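Local coordinates for oligopeptide-binding protein appA (Bacillus subtilis, PDB 1XOC), which binds oligopeptides such as tetra- and pentapeptides outside the cell and delivers them to the App ABC transporter for uptake, at residues L80-I86 and Y135-L141. Residues are numbered along the deposited sequence; the frame is centred on the assembly and turned at random.
Sequences LAYDVKI and YEVLFKL. With ZN (zinc ion), chain Q.
Tyr82 with Phe139 and Val84 with Val137 are the hydrogen-bonded pairs of an antiparallel beta ladder, in which strands 81-86 and 136-141 run side by side in a five-stranded sheet. Each pair exchanges two backbone bonds; Phe139 N to Tyr82 O is 2.9 Å. Single bonds close the ends, from Leu141 N to Leu80 O and from Ile86 N to Tyr135 O.

The face with Asp83, Lys85 and Glu136 carries a salt-bridge network. Lys85 and Glu136 lie alongside each other. The lysine bends at its last torsion (chi4 53°), which brings NZ to the syn side of Glu136 OE2 at 3.0 Å, 30° out of the carboxylate plane. NZ also meets Asp83 OD2 at 3.6 Å within its own strand. The two carboxylate planes are nearly parallel, 13° apart, but offset, with Asp83 OD1 3.0 Å from Glu136 OE2. The Glu136 contacts hold for one of two conformers, so this short approach is uncertain. Lys85 probably softens the repulsion. An asparagine at Asp83 would probably weaken the hold on Lys85 NZ, leaving Glu136 as its charged mate here. On this face, Lys140 NZ binds a zinc ion at 2.3 Å.

The other face is largely apolar. Val84 CG2 meets the Phe139 ring edge, 3.8 Å from CE1. Leu141 CD1 reaches the Tyr82 ring edge, 3.9 Å from Tyr82 CD1.

Helix 100-108 packs on this apolar face through Val103 and Val104, and Phe148 meets both aromatic rings. Strand 65-76 flanks 81-86, with a classic bulge where Leu80 and Ala81 face Leu76, and strand 126-133 flanks 136-141.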
loop_
_atom_site.group_PDB
_atom_site.type_symbol
_atom_site.label_atom_id
_atom_site.label_comp_id
_atom_site.label_asym_id
_atom_site.label_seq_id
_atom_site.Cartn_x
_atom_site.Cartn_y
_atom_site.Cartn_z
ATOM N N LEU A 80 10.791 -11.501 22.554
ATOM C CA LEU A 80 9.577 -11.158 23.288
ATOM C C LEU A 80 9.584 -9.755 23.900
ATOM O O LEU A 80 8.593 -9.318 24.487
ATOM C CB LEU A 80 9.295 -12.214 24.347
ATOM C CG LEU A 80 8.880 -13.574 23.787
ATOM C CD1 LEU A 80 8.855 -14.650 24.856
ATOM C CD2 LEU A 80 7.529 -13.445 23.074
ATOM N N ALA A 81 10.683 -9.022 23.744
ATOM C CA ALA A 81 10.712 -7.641 24.183
ATOM C C ALA A 81 11.762 -6.845 23.402
ATOM O O ALA A 81 12.732 -7.416 22.916
ATOM C CB ALA A 81 10.969 -7.545 25.697
ATOM N N TYR A 82 11.557 -5.528 23.336
ATOM C CA TYR A 82 12.492 -4.600 22.679
ATOM C C TYR A 82 12.663 -3.372 23.531
ATOM O O TYR A 82 11.714 -2.729 23.860
ATOM C CB TYR A 82 11.985 -4.187 21.288
ATOM C CG TYR A 82 11.943 -5.337 20.351
ATOM C CD1 TYR A 82 10.874 -6.232 20.350
ATOM C CD2 TYR A 82 13.019 -5.616 19.509
ATOM C CE1 TYR A 82 10.852 -7.336 19.516
ATOM C CE2 TYR A 82 12.983 -6.688 18.663
ATOM C CZ TYR A 82 11.931 -7.581 18.684
ATOM O OH TYR A 82 11.987 -8.658 17.840
ATOM N N ASP A 83 13.903 -3.082 23.911
ATOM C CA ASP A 83 14.263 -1.883 24.702
ATOM C C ASP A 83 14.777 -0.834 23.748
ATOM O O ASP A 83 15.773 -1.054 23.052
ATOM C CB ASP A 83 15.374 -2.273 25.711
ATOM C CG ASP A 83 15.708 -1.169 26.720
ATOM O OD1 ASP A 83 14.957 -0.153 26.795
ATOM O OD2 ASP A 83 16.701 -1.360 27.460
ATOM N N VAL A 84 14.072 0.300 23.682
ATOM C CA VAL A 84 14.320 1.323 22.680
ATOM C C VAL A 84 14.684 2.633 23.329
ATOM O O VAL A 84 13.963 3.149 24.148
ATOM C CB VAL A 84 13.067 1.526 21.827
ATOM C CG1 VAL A 84 13.227 2.739 20.839
ATOM C CG2 VAL A 84 12.718 0.260 21.079
ATOM N N LYS A 85 15.863 3.141 22.995
ATOM C CA LYS A 85 16.292 4.456 23.433
ATOM C C LYS A 85 16.051 5.437 22.298
ATOM O O LYS A 85 16.373 5.153 21.159
ATOM C CB LYS A 85 17.769 4.415 23.794
ATOM C CG LYS A 85 18.029 3.537 25.008
ATOM C CD LYS A 85 19.514 3.416 25.390
ATOM C CE LYS A 85 19.746 2.342 26.524
ATOM N NZ LYS A 85 19.146 0.951 26.242
ATOM N N ILE A 86 15.505 6.597 22.631
ATOM C CA ILE A 86 15.052 7.600 21.677
ATOM C C ILE A 86 16.076 8.728 21.643
ATOM O O ILE A 86 16.583 9.123 22.687
ATOM C CB ILE A 86 13.678 8.153 22.163
ATOM C CG1 ILE A 86 12.626 7.012 22.240
ATOM C CG2 ILE A 86 13.180 9.286 21.296
ATOM C CD1 ILE A 86 11.359 7.383 22.985
ATOM N N TYR A 135 13.554 9.175 27.757
ATOM C CA TYR A 135 13.858 8.825 26.381
ATOM C C TYR A 135 13.972 7.320 26.177
ATOM O O TYR A 135 14.657 6.872 25.275
ATOM C CB TYR A 135 15.148 9.523 25.960
ATOM C CG TYR A 135 14.995 11.014 26.052
ATOM C CD1 TYR A 135 14.417 11.733 25.025
ATOM C CD2 TYR A 135 15.429 11.702 27.182
ATOM C CE1 TYR A 135 14.263 13.107 25.107
ATOM C CE2 TYR A 135 15.285 13.087 27.271
ATOM C CZ TYR A 135 14.700 13.774 26.222
ATOM O OH TYR A 135 14.578 15.142 26.328
ATOM N N GLU A 136 13.279 6.537 26.988
ATOM C CA GLU A 136 13.421 5.088 26.895
ATOM C C GLU A 136 12.098 4.366 27.046
ATOM O O GLU A 136 11.326 4.664 27.961
ATOM C CB GLU A 136 14.380 4.554 27.913
ATOM C CG GLU A 136 14.773 3.089 27.775
ATOM C CD GLU A 136 16.125 2.802 28.393
ATOM O OE1 GLU A 136 16.484 3.535 29.358
ATOM O OE2 GLU A 136 16.826 1.848 27.921
ATOM N N VAL A 137 11.858 3.399 26.156
ATOM C CA VAL A 137 10.614 2.645 26.164
ATOM C C VAL A 137 10.873 1.153 26.029
ATOM O O VAL A 137 11.753 0.740 25.292
ATOM C CB VAL A 137 9.723 3.081 24.980
ATOM C CG1 VAL A 137 8.511 2.225 24.849
ATOM C CG2 VAL A 137 9.289 4.511 25.167
ATOM N N LEU A 138 10.101 0.343 26.743
ATOM C CA LEU A 138 10.191 -1.121 26.632
ATOM C C LEU A 138 8.901 -1.637 26.003
ATOM O O LEU A 138 7.821 -1.412 26.531
ATOM C CB LEU A 138 10.381 -1.785 27.998
ATOM C CG LEU A 138 10.487 -3.311 27.959
ATOM C CD1 LEU A 138 11.851 -3.785 27.409
ATOM C CD2 LEU A 138 10.273 -3.869 29.359
ATOM N N PHE A 139 9.047 -2.309 24.866
ATOM C CA PHE A 139 7.963 -3.022 24.230
ATOM C C PHE A 139 7.978 -4.464 24.645
ATOM O O PHE A 139 9.037 -5.126 24.563
ATOM C CB PHE A 139 8.107 -2.955 22.720
ATOM C CG PHE A 139 7.974 -1.563 22.143
ATOM C CD1 PHE A 139 9.075 -0.791 21.883
ATOM C CD2 PHE A 139 6.746 -1.057 21.815
ATOM C CE1 PHE A 139 8.924 0.493 21.300
ATOM C CE2 PHE A 139 6.617 0.204 21.229
ATOM C CZ PHE A 139 7.682 0.967 20.968
ATOM N N LYS A 140 6.833 -4.981 25.102
ATOM C CA LYS A 140 6.709 -6.372 25.503
ATOM C C LYS A 140 5.679 -7.063 24.625
ATOM O O LYS A 140 4.594 -6.525 24.411
ATOM C CB LYS A 140 6.271 -6.469 26.957
ATOM C CG LYS A 140 7.294 -5.818 27.906
ATOM C CD LYS A 140 6.816 -5.669 29.339
ATOM C CE LYS A 140 7.068 -6.895 30.154
ATOM N NZ LYS A 140 6.684 -6.611 31.553
ATOM N N LEU A 141 6.037 -8.251 24.138
ATOM C CA LEU A 141 5.199 -8.980 23.205
ATOM C C LEU A 141 4.551 -10.202 23.856
ATOM O O LEU A 141 5.112 -10.823 24.755
ATOM C CB LEU A 141 5.970 -9.409 21.963
ATOM C CG LEU A 141 6.357 -8.356 20.914
ATOM C CD1 LEU A 141 7.346 -7.339 21.476
ATOM C CD2 LEU A 141 6.955 -9.053 19.660
HETATM ZN ZN ZN Q . 5.259 -6.118 33.295
#